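Local coordinates for MAGE domain-containing protein (Xenopus laevis, PDB 7DG2) that probably serves as the MAGE-family Nse3 subunit, pairing with Nse1 to bind Nse4 within the Smc5/6 complex, at residues Q55-L58 with Q59-G63; V142-L145 with V146-F150; K183-V186 with L187-V190. All blocks are in the same frame, centred on the assembly; numbering follows the deposited sequence.

Contact 1: Q55-L58 with Q59-G63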
ATOM      1  N   GLN B  55     -19.924  -6.234  -2.859  1.00 13.69           N
ATOM      2  CA  GLN B  55     -19.180  -6.816  -3.964  1.00 14.10           C
ATOM      3  C   GLN B  55     -19.331  -5.978  -5.226  1.00 14.03           C
ATOM      4  O   GLN B  55     -18.347  -5.729  -5.937  1.00 14.17           O
ATOM      5  CB  GLN B  55     -19.663  -8.254  -4.206  1.00 12.97           C
ATOM      6  CG  GLN B  55     -18.955  -8.954  -5.356  1.00 14.47           C
ATOM      7  CD  GLN B  55     -19.370 -10.404  -5.501  1.00 14.81           C
ATOM      8  OE1 GLN B  55     -20.314 -10.852  -4.859  1.00 18.42           O
ATOM      9  NE2 GLN B  55     -18.676 -11.138  -6.375  1.00 15.43           N
ATOM     10  N   ILE B  56     -20.551  -5.503  -5.501  1.00 13.91           N
ATOM     11  CA  ILE B  56     -20.779  -4.688  -6.695  1.00 15.10           C
ATOM     12  C   ILE B  56     -20.029  -3.367  -6.590  1.00 13.96           C
ATOM     13  O   ILE B  56     -19.450  -2.892  -7.575  1.00 15.42           O
ATOM     14  CB  ILE B  56     -22.290  -4.479  -6.921  1.00 16.86           C
ATOM     15  CG1 ILE B  56     -22.958  -5.822  -7.255  1.00 18.34           C
ATOM     16  CG2 ILE B  56     -22.545  -3.454  -8.030  1.00 20.17           C
ATOM     17  CD1 ILE B  56     -22.249  -6.625  -8.364  1.00 25.80           C
ATOM     18  N   THR B  57     -20.012  -2.753  -5.397  1.00 13.59           N
ATOM     19  CA  THR B  57     -19.255  -1.512  -5.219  1.00 14.75           C
ATOM     20  C   THR B  57     -17.769  -1.731  -5.493  1.00 14.35           C
ATOM     21  O   THR B  57     -17.123  -0.913  -6.159  1.00 13.36           O
ATOM     22  CB  THR B  57     -19.449  -0.961  -3.799  1.00 16.67           C
ATOM     23  OG1 THR B  57     -20.807  -0.561  -3.618  1.00 18.32           O
ATOM     24  CG2 THR B  57     -18.539   0.251  -3.564  1.00 15.86           C
ATOM     25  N   LEU B  58     -17.206  -2.829  -4.983  1.00 13.65           N
ATOM     26  CA  LEU B  58     -15.784  -3.080  -5.199  1.00 12.83           C
ATOM     27  C   LEU B  58     -15.479  -3.317  -6.678  1.00 14.60           C
ATOM     28  O   LEU B  58     -14.453  -2.849  -7.188  1.00 15.04           O
ATOM     29  CB  LEU B  58     -15.331  -4.266  -4.345  1.00 13.27           C
ATOM     30  CG  LEU B  58     -15.159  -3.929  -2.864  1.00 15.71           C
ATOM     31  CD1 LEU B  58     -15.160  -5.211  -2.054  1.00 18.78           C
ATOM     32  CD2 LEU B  58     -13.868  -3.173  -2.668  1.00 15.26           C
ATOM     33  N   GLN B  59     -16.376  -4.019  -7.388  1.00 13.82           N
ATOM     34  CA  GLN B  59     -16.207  -4.199  -8.834  1.00 15.71           C
ATOM     35  C   GLN B  59     -16.262  -2.873  -9.573  1.00 16.39           C
ATOM     36  O   GLN B  59     -15.412  -2.588 -10.422  1.00 19.01           O
ATOM     37  CB  GLN B  59     -17.295  -5.121  -9.391  1.00 16.68           C
ATOM     38  CG  GLN B  59     -17.201  -6.526  -8.914  1.00 17.16           C
ATOM     39  CD  GLN B  59     -18.322  -7.395  -9.470  1.00 24.53           C
ATOM     40  OE1 GLN B  59     -19.123  -6.951 -10.300  1.00 31.70           O
ATOM     41  NE2 GLN B  59     -18.382  -8.633  -9.014  1.00 21.23           N
ATOM     42  N   GLN B  60     -17.291  -2.071  -9.293  1.00 15.09           N
ATOM     43  CA  GLN B  60     -17.570  -0.887 -10.101  1.00 15.65           C
ATOM     44  C   GLN B  60     -16.612   0.253  -9.801  1.00 18.30           C
ATOM     45  O   GLN B  60     -16.201   0.981 -10.716  1.00 20.37           O
ATOM     46  CB  GLN B  60     -19.011  -0.435  -9.874  1.00 20.27           C
ATOM     47  CG  GLN B  60     -20.023  -1.428 -10.414  1.00 24.21           C
ATOM     48  CD  GLN B  60     -21.457  -0.928 -10.337  1.00 29.82           C
ATOM     49  OE1 GLN B  60     -21.749   0.061  -9.664  1.00 33.41           O
ATOM     50  NE2 GLN B  60     -22.362  -1.615 -11.031  1.00 31.51           N
ATOM     51  N   VAL B  61     -16.265   0.443  -8.532  1.00 14.24           N
ATOM     52  CA  VAL B  61     -15.442   1.597  -8.164  1.00 14.15           C
ATOM     53  C   VAL B  61     -13.957   1.277  -8.249  1.00 16.78           C
ATOM     54  O   VAL B  61     -13.168   2.098  -8.725  1.00 16.20           O
ATOM     55  CB  VAL B  61     -15.832   2.093  -6.762  1.00 16.94           C
ATOM     56  CG1 VAL B  61     -14.973   3.283  -6.363  1.00 15.67           C
ATOM     57  CG2 VAL B  61     -17.323   2.451  -6.727  1.00 15.39           C
ATOM     58  N   PHE B  62     -13.550   0.081  -7.805  1.00 14.41           N
ATOM     59  CA  PHE B  62     -12.138  -0.246  -7.692  1.00 14.02           C
ATOM     60  C   PHE B  62     -11.628  -1.197  -8.759  1.00 13.87           C
ATOM     61  O   PHE B  62     -10.409  -1.346  -8.896  1.00 15.48           O
ATOM     62  CB  PHE B  62     -11.855  -0.880  -6.318  1.00 13.00           C
ATOM     63  CG  PHE B  62     -12.094   0.054  -5.159  1.00 13.62           C
ATOM     64  CD1 PHE B  62     -13.365   0.199  -4.617  1.00 15.33           C
ATOM     65  CD2 PHE B  62     -11.041   0.787  -4.606  1.00 19.71           C
ATOM     66  CE1 PHE B  62     -13.591   1.066  -3.559  1.00 15.91           C
ATOM     67  CE2 PHE B  62     -11.263   1.663  -3.545  1.00 19.27           C
ATOM     68  CZ  PHE B  62     -12.542   1.794  -3.020  1.00 17.22           C
ATOM     69  N   GLY B  63     -12.512  -1.876  -9.482  1.00 14.02           N
ATOM     70  CA  GLY B  63     -12.036  -2.936 -10.348  1.00 14.14           C
ATOM     71  C   GLY B  63     -11.525  -4.133  -9.582  1.00 15.53           C
ATOM     72  O   GLY B  63     -10.586  -4.796 -10.038  1.00 14.96           O
TER
HETATM   73  O   HOH W   1     -21.263   1.096  -6.573  1.00 36.61           O
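Q55 and Q59 lie one turn apart on helix 47-62. Q59 N donates to Q55 O at 3.0 Å. Beyond this bond their side-chain amides meet at NE2 of each, 3.7 Å apart, with the two planes almost perpendicular (85°). I56 serves two glutamines. Its CD1 touches Q59 OE1, while CG2 lies 3.5 Å from Q60 NE2. CG2 stands anti to the backbone N of I56, which leaves it facing the extended Q60 chain. I56 O takes the Q60 N-H. T57 O accepts from V61 N, and the methyl CG2 of T57 runs alongside V61 CG2 at 4.0 Å. T57 OG1 is hydrogen-bonded to R53 O, one turn earlier in the helix. A water donates a hydrogen bond to Q60 OE1 and is weakly bonded to T57 OG1. L58 sends CD2 to F62 CD1 at 3.9 Å, meeting the ring obliquely. The F62 N to L58 O bond is 3.1 Å long and more bent than those before it. The donor sits above the carbonyl plane, and G63 then leaves helical angles with positive phi. L58 and F62 also pack on L21 of helix 6-23, and F62 on L12 of the Nse1 chain. The chemistry is thus divided: amides and water mark the more exposed side, whereas L58, V61 and F62 give the helix end an apolar, buried side.

Contact 2: V142-L145 with V146-F150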
ATOM      1  N   VAL B 142      13.828 -14.948   6.057  1.00 27.22           N
ATOM      2  CA  VAL B 142      13.229 -15.584   4.883  1.00 27.55           C
ATOM      3  C   VAL B 142      12.529 -16.884   5.252  1.00 26.94           C
ATOM      4  O   VAL B 142      11.559 -17.284   4.590  1.00 23.60           O
ATOM      5  CB  VAL B 142      14.294 -15.817   3.796  1.00 27.60           C
ATOM      6  CG1 VAL B 142      13.629 -16.289   2.511  1.00 24.67           C
ATOM      7  CG2 VAL B 142      15.094 -14.551   3.549  1.00 30.29           C
ATOM      8  N   LYS B 143      13.010 -17.573   6.290  1.00 25.22           N
ATOM      9  CA  LYS B 143      12.302 -18.736   6.807  1.00 28.11           C
ATOM     10  C   LYS B 143      10.881 -18.367   7.214  1.00 26.92           C
ATOM     11  O   LYS B 143       9.924 -19.080   6.891  1.00 25.52           O
ATOM     12  CB  LYS B 143      13.064 -19.328   7.998  1.00 26.85           C
ATOM     13  CG  LYS B 143      12.328 -20.456   8.697  1.00 30.67           C
ATOM     14  CD  LYS B 143      12.408 -21.764   7.925  1.00 33.30           C
ATOM     15  CE  LYS B 143      11.985 -22.929   8.807  1.00 36.73           C
ATOM     16  NZ  LYS B 143      12.119 -24.238   8.122  1.00 36.19           N
ATOM     17  N   LYS B 144      10.729 -17.251   7.929  1.00 23.58           N
ATOM     18  CA  LYS B 144       9.397 -16.825   8.345  1.00 27.80           C
ATOM     19  C   LYS B 144       8.576 -16.327   7.160  1.00 23.35           C
ATOM     20  O   LYS B 144       7.367 -16.577   7.089  1.00 25.27           O
ATOM     21  CB  LYS B 144       9.503 -15.744   9.417  1.00 30.45           C
ATOM     22  CG  LYS B 144       8.178 -15.421  10.084  1.00 37.78           C
ATOM     23  CD  LYS B 144       8.381 -14.746  11.432  1.00 40.13           C
ATOM     24  CE  LYS B 144       9.154 -13.457  11.286  1.00 47.38           C
ATOM     25  NZ  LYS B 144       8.490 -12.531  10.327  1.00 47.12           N
ATOM     26  N   LEU B 145       9.207 -15.604   6.231  1.00 24.76           N
ATOM     27  CA  LEU B 145       8.483 -15.126   5.053  1.00 23.63           C
ATOM     28  C   LEU B 145       7.895 -16.287   4.265  1.00 22.40           C
ATOM     29  O   LEU B 145       6.718 -16.258   3.882  1.00 21.82           O
ATOM     30  CB  LEU B 145       9.414 -14.292   4.166  1.00 21.55           C
ATOM     31  CG  LEU B 145       8.825 -13.830   2.829  1.00 20.59           C
ATOM     32  CD1 LEU B 145       7.611 -12.949   3.081  1.00 24.74           C
ATOM     33  CD2 LEU B 145       9.873 -13.086   2.005  1.00 22.48           C
ATOM     34  N   VAL B 146       8.698 -17.331   4.031  1.00 20.75           N
ATOM     35  CA  VAL B 146       8.277 -18.423   3.155  1.00 19.78           C
ATOM     36  C   VAL B 146       7.362 -19.414   3.871  1.00 23.79           C
ATOM     37  O   VAL B 146       6.359 -19.863   3.303  1.00 21.89           O
ATOM     38  CB  VAL B 146       9.511 -19.120   2.552  1.00 21.74           C
ATOM     39  CG1 VAL B 146       9.086 -20.348   1.775  1.00 21.48           C
ATOM     40  CG2 VAL B 146      10.281 -18.147   1.644  1.00 23.18           C
ATOM     41  N   THR B 147       7.681 -19.791   5.117  1.00 21.76           N
ATOM     42  CA  THR B 147       6.922 -20.838   5.796  1.00 21.43           C
ATOM     43  C   THR B 147       5.771 -20.312   6.642  1.00 22.84           C
ATOM     44  O   THR B 147       4.920 -21.107   7.059  1.00 23.92           O
ATOM     45  CB  THR B 147       7.837 -21.690   6.698  1.00 23.87           C
ATOM     46  OG1 THR B 147       8.305 -20.903   7.804  1.00 27.00           O
ATOM     47  CG2 THR B 147       9.018 -22.211   5.907  1.00 28.62           C
ATOM     48  N   GLU B 148       5.712 -19.010   6.911  1.00 24.60           N
ATOM     49  CA  GLU B 148       4.634 -18.449   7.719  1.00 22.35           C
ATOM     50  C   GLU B 148       3.845 -17.401   6.947  1.00 21.58           C
ATOM     51  O   GLU B 148       2.644 -17.587   6.730  1.00 23.14           O
ATOM     52  CB  GLU B 148       5.197 -17.861   9.030  1.00 26.15           C
ATOM     53  CG  GLU B 148       5.924 -18.898   9.899  1.00 30.43           C
ATOM     54  CD  GLU B 148       6.406 -18.341  11.235  1.00 39.57           C
ATOM     55  OE1 GLU B 148       5.842 -17.335  11.720  1.00 38.72           O
ATOM     56  OE2 GLU B 148       7.357 -18.918  11.801  1.00 43.31           O
ATOM     57  N   GLU B 149       4.488 -16.324   6.496  1.00 21.97           N
ATOM     58  CA  GLU B 149       3.756 -15.232   5.857  1.00 21.59           C
ATOM     59  C   GLU B 149       3.066 -15.698   4.580  1.00 19.99           C
ATOM     60  O   GLU B 149       1.854 -15.507   4.415  1.00 20.81           O
ATOM     61  CB  GLU B 149       4.697 -14.065   5.563  1.00 22.43           C
ATOM     62  CG  GLU B 149       4.018 -12.884   4.856  1.00 23.41           C
ATOM     63  CD  GLU B 149       4.886 -11.630   4.847  1.00 28.45           C
ATOM     64  OE1 GLU B 149       4.779 -10.814   3.903  1.00 27.43           O
ATOM     65  OE2 GLU B 149       5.688 -11.468   5.790  1.00 33.98           O
ATOM     66  N   PHE B 150       3.821 -16.310   3.661  1.00 19.04           N
ATOM     67  CA  PHE B 150       3.210 -16.814   2.428  1.00 18.49           C
ATOM     68  C   PHE B 150       2.144 -17.864   2.716  1.00 18.34           C
ATOM     69  O   PHE B 150       1.189 -18.006   1.949  1.00 17.48           O
ATOM     70  CB  PHE B 150       4.268 -17.409   1.497  1.00 20.28           C
ATOM     71  CG  PHE B 150       5.164 -16.397   0.828  1.00 21.18           C
ATOM     72  CD1 PHE B 150       4.819 -15.051   0.755  1.00 21.57           C
ATOM     73  CD2 PHE B 150       6.348 -16.814   0.232  1.00 19.88           C
ATOM     74  CE1 PHE B 150       5.648 -14.145   0.106  1.00 19.39           C
ATOM     75  CE2 PHE B 150       7.190 -15.916  -0.405  1.00 18.86           C
ATOM     76  CZ  PHE B 150       6.835 -14.576  -0.475  1.00 17.76           C
TER
HETATM   77  O   HOH W   2       7.521 -12.706   7.457  1.00 37.23           O
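The F150 ring has L145 over one face. L145 CG stands 3.9 Å above the ring plane, away from the ring centre, near CZ. CD1 makes a CH-pi contact, 4.2 Å from the ring centroid and 28° off the normal. L145 O lies over the same face, 3.4 Å from CG of the ring. The carboxylate of E149 is the other flat group on L145, with its CD 3.5 Å from L145 CD1. Of its oxygens, OE1 is held by a salt bridge to K98. OE2 accepts from a water that in turn accepts from K144 NZ, so the lysine reaches E149 by way of solvent. K144 also lays its CG 3.4 Å from OE1 of the E148 carboxylate; the contact is made by the aliphatic chain, with NZ well away.

In the MAGE homology domain, helix 142-152 packs on strand 156-160 of a three-stranded sheet, consistent with a winged-helix motif. Its backbone widens here into a pi-type turn. V146 N still bonds V142 O, in the usual i to i+4 pattern. K144 O then accepts from both E148 N and E149 N, and F150 N reaches back five residues to L145 O at 2.9 Å. This last bond is nearly straight at 167°.

K143 O also has two donors, the N and OG1 of T147, which come from opposite faces of its plane. The hydroxyl bond is short, 2.6 Å. With chi1 at 68°, OG1 lies between the backbone N and carbonyl carbon of T147 and turns back to that oxygen. K143 NZ forms a salt bridge with E118. V142 CG1 and V146 CG2 lie side by side at 3.9 Å, both residues packing on W122 of helix 118-127. Helix 94-111 takes V142 and L145 on L101, V146 on I105 and F150 on L102.

Contact 3: K183-V186 with L187-V190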
ATOM      1  N   LYS B 183      -1.402 -21.930 -13.630  1.00 19.67           N
ATOM      2  CA  LYS B 183      -0.280 -22.743 -14.085  1.00 18.41           C
ATOM      3  C   LYS B 183       0.272 -22.239 -15.415  1.00 17.54           C
ATOM      4  O   LYS B 183       1.492 -22.182 -15.600  1.00 18.21           O
ATOM      5  CB  LYS B 183      -0.705 -24.207 -14.199  1.00 19.64           C
ATOM      6  CG  LYS B 183      -0.927 -24.896 -12.858  1.00 21.19           C
ATOM      7  CD  LYS B 183      -1.374 -26.331 -13.088  1.00 20.50           C
ATOM      8  CE  LYS B 183      -1.506 -27.094 -11.787  1.00 22.13           C
ATOM      9  NZ  LYS B 183      -2.004 -28.496 -12.042  1.00 25.00           N
ATOM     10  N   MET B 184      -0.607 -21.849 -16.350  1.00 19.80           N
ATOM     11  CA  MET B 184      -0.122 -21.403 -17.656  1.00 17.82           C
ATOM     12  C   MET B 184       0.630 -20.085 -17.538  1.00 17.20           C
ATOM     13  O   MET B 184       1.662 -19.894 -18.189  1.00 15.91           O
ATOM     14  CB  MET B 184      -1.282 -21.283 -18.648  1.00 18.41           C
ATOM     15  CG  MET B 184      -0.845 -20.985 -20.076  1.00 21.17           C
ATOM     16  SD  MET B 184       0.202 -22.297 -20.747  1.00 24.75           S
ATOM     17  CE  MET B 184      -1.029 -23.550 -21.131  1.00 28.71           C
ATOM     18  N   LYS B 185       0.139 -19.165 -16.701  1.00 17.83           N
ATOM     19  CA  LYS B 185       0.869 -17.920 -16.489  1.00 17.79           C
ATOM     20  C   LYS B 185       2.248 -18.176 -15.888  1.00 14.95           C
ATOM     21  O   LYS B 185       3.230 -17.550 -16.296  1.00 17.19           O
ATOM     22  CB  LYS B 185       0.063 -16.982 -15.582  1.00 19.42           C
ATOM     23  CG  LYS B 185      -1.178 -16.384 -16.219  1.00 24.83           C
ATOM     24  CD  LYS B 185      -0.825 -15.337 -17.262  1.00 29.56           C
ATOM     25  CE  LYS B 185      -2.066 -14.527 -17.658  1.00 38.35           C
ATOM     26  NZ  LYS B 185      -1.831 -13.656 -18.843  1.00 37.25           N
ATOM     27  N   VAL B 186       2.345 -19.088 -14.912  1.00 16.41           N
ATOM     28  CA  VAL B 186       3.649 -19.374 -14.318  1.00 16.78           C
ATOM     29  C   VAL B 186       4.566 -20.040 -15.348  1.00 16.44           C
ATOM     30  O   VAL B 186       5.764 -19.737 -15.428  1.00 17.15           O
ATOM     31  CB  VAL B 186       3.484 -20.229 -13.050  1.00 15.65           C
ATOM     32  CG1 VAL B 186       4.845 -20.702 -12.549  1.00 16.25           C
ATOM     33  CG2 VAL B 186       2.774 -19.412 -11.954  1.00 16.92           C
ATOM     34  N   LEU B 187       4.008 -20.936 -16.168  1.00 17.03           N
ATOM     35  CA  LEU B 187       4.783 -21.540 -17.246  1.00 17.50           C
ATOM     36  C   LEU B 187       5.292 -20.481 -18.215  1.00 16.67           C
ATOM     37  O   LEU B 187       6.417 -20.574 -18.724  1.00 18.77           O
ATOM     38  CB  LEU B 187       3.938 -22.576 -17.982  1.00 19.73           C
ATOM     39  CG  LEU B 187       4.642 -23.250 -19.167  1.00 21.09           C
ATOM     40  CD1 LEU B 187       5.942 -23.911 -18.696  1.00 21.02           C
ATOM     41  CD2 LEU B 187       3.715 -24.283 -19.803  1.00 22.09           C
ATOM     42  N   GLU B 188       4.469 -19.465 -18.483  1.00 19.34           N
ATOM     43  CA  GLU B 188       4.892 -18.386 -19.366  1.00 19.35           C
ATOM     44  C   GLU B 188       6.024 -17.576 -18.751  1.00 17.25           C
ATOM     45  O   GLU B 188       6.938 -17.143 -19.459  1.00 18.08           O
ATOM     46  CB  GLU B 188       3.695 -17.495 -19.706  1.00 19.14           C
ATOM     47  CG  GLU B 188       2.742 -18.169 -20.671  1.00 18.20           C
ATOM     48  CD  GLU B 188       1.435 -17.421 -20.888  1.00 26.14           C
ATOM     49  OE1 GLU B 188       1.227 -16.340 -20.297  1.00 25.13           O
ATOM     50  OE2 GLU B 188       0.609 -17.936 -21.670  1.00 26.19           O
ATOM     51  N   PHE B 189       5.984 -17.366 -17.433  1.00 16.98           N
ATOM     52  CA  PHE B 189       7.078 -16.698 -16.745  1.00 17.50           C
ATOM     53  C   PHE B 189       8.355 -17.525 -16.812  1.00 17.64           C
ATOM     54  O   PHE B 189       9.422 -17.013 -17.162  1.00 20.13           O
ATOM     55  CB  PHE B 189       6.684 -16.437 -15.287  1.00 18.76           C
ATOM     56  CG  PHE B 189       7.815 -15.957 -14.433  1.00 18.28           C
ATOM     57  CD1 PHE B 189       8.115 -14.603 -14.357  1.00 20.48           C
ATOM     58  CD2 PHE B 189       8.579 -16.855 -13.696  1.00 20.87           C
ATOM     59  CE1 PHE B 189       9.161 -14.155 -13.564  1.00 20.74           C
ATOM     60  CE2 PHE B 189       9.626 -16.416 -12.912  1.00 19.11           C
ATOM     61  CZ  PHE B 189       9.916 -15.063 -12.844  1.00 21.06           C
ATOM     62  N   VAL B 190       8.258 -18.811 -16.468  1.00 18.01           N
ATOM     63  CA  VAL B 190       9.431 -19.684 -16.498  1.00 18.68           C
ATOM     64  C   VAL B 190      10.037 -19.701 -17.898  1.00 21.39           C
ATOM     65  O   VAL B 190      11.257 -19.550 -18.072  1.00 22.00           O
ATOM     66  CB  VAL B 190       9.042 -21.095 -16.025  1.00 20.75           C
ATOM     67  CG1 VAL B 190      10.204 -22.066 -16.208  1.00 21.71           C
ATOM     68  CG2 VAL B 190       8.605 -21.045 -14.569  1.00 20.51           C
TER
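The first two turns of helix 183-193 are regular alpha-helix, and the contact runs between them. Each carbonyl from K183 to V186 accepts the N-H four residues on. V190 N to V186 O is the straightest of these bonds, at 171°. M184 reaches two side chains of the next turn. At chi1 -173° its CG is trans to the residue's own N, and the chain then folds at chi2 and chi3. That brings SD to 4.1 Å from L187 CD2, while CG lies 3.7 Å from E188 OE2. E188 runs out extended between M184 and K185. Its other oxygen, OE1, is 3.8 Å from K185 CD. K185 NZ is 4.3 Å from E188 OE1, too far for a salt bridge, though the opposite charges probably still attract. On another side V186 CG1 and V190 CG2 approach only loosely, at 4.3 Å. V190 CG2 comes closer to the carbonyl oxygen V186 O, at 3.2 Å. K183 turns away from the second segment to form a salt bridge with D207 of helix 202-209. That helix also receives M184, on Y205 and A208. Helix 94-111 packs against V186 and V190 at S107, and against F189 at M103. The F189 ring also meets Y61 of the Nse4 chain edge-to-face, so this start of the helix lies between two helices of its own chain and this partner subunit.

How the contacts relate
The three contacts are separate short pieces of helix, in series along the chain, and none touches another. Contacts 1 and 2 lie on opposite sides of the chain's centre, with their centres 31 Å apart. Contact 3 is 28 Å from contact 1 and 23 Å from contact 2, again between centres. Contacts 2 and 3 share a neighbour, since both pack on helix 94-111. Their nearest atoms remain about 13 Å apart. The contacts differ in their outside partners. Contact 1 meets Nse1 and contact 3 meets Nse4, whereas no other protein chain touches contact 2. Contacts 1 and 2 each hold a wider pi-type turn; contact 3 is regular.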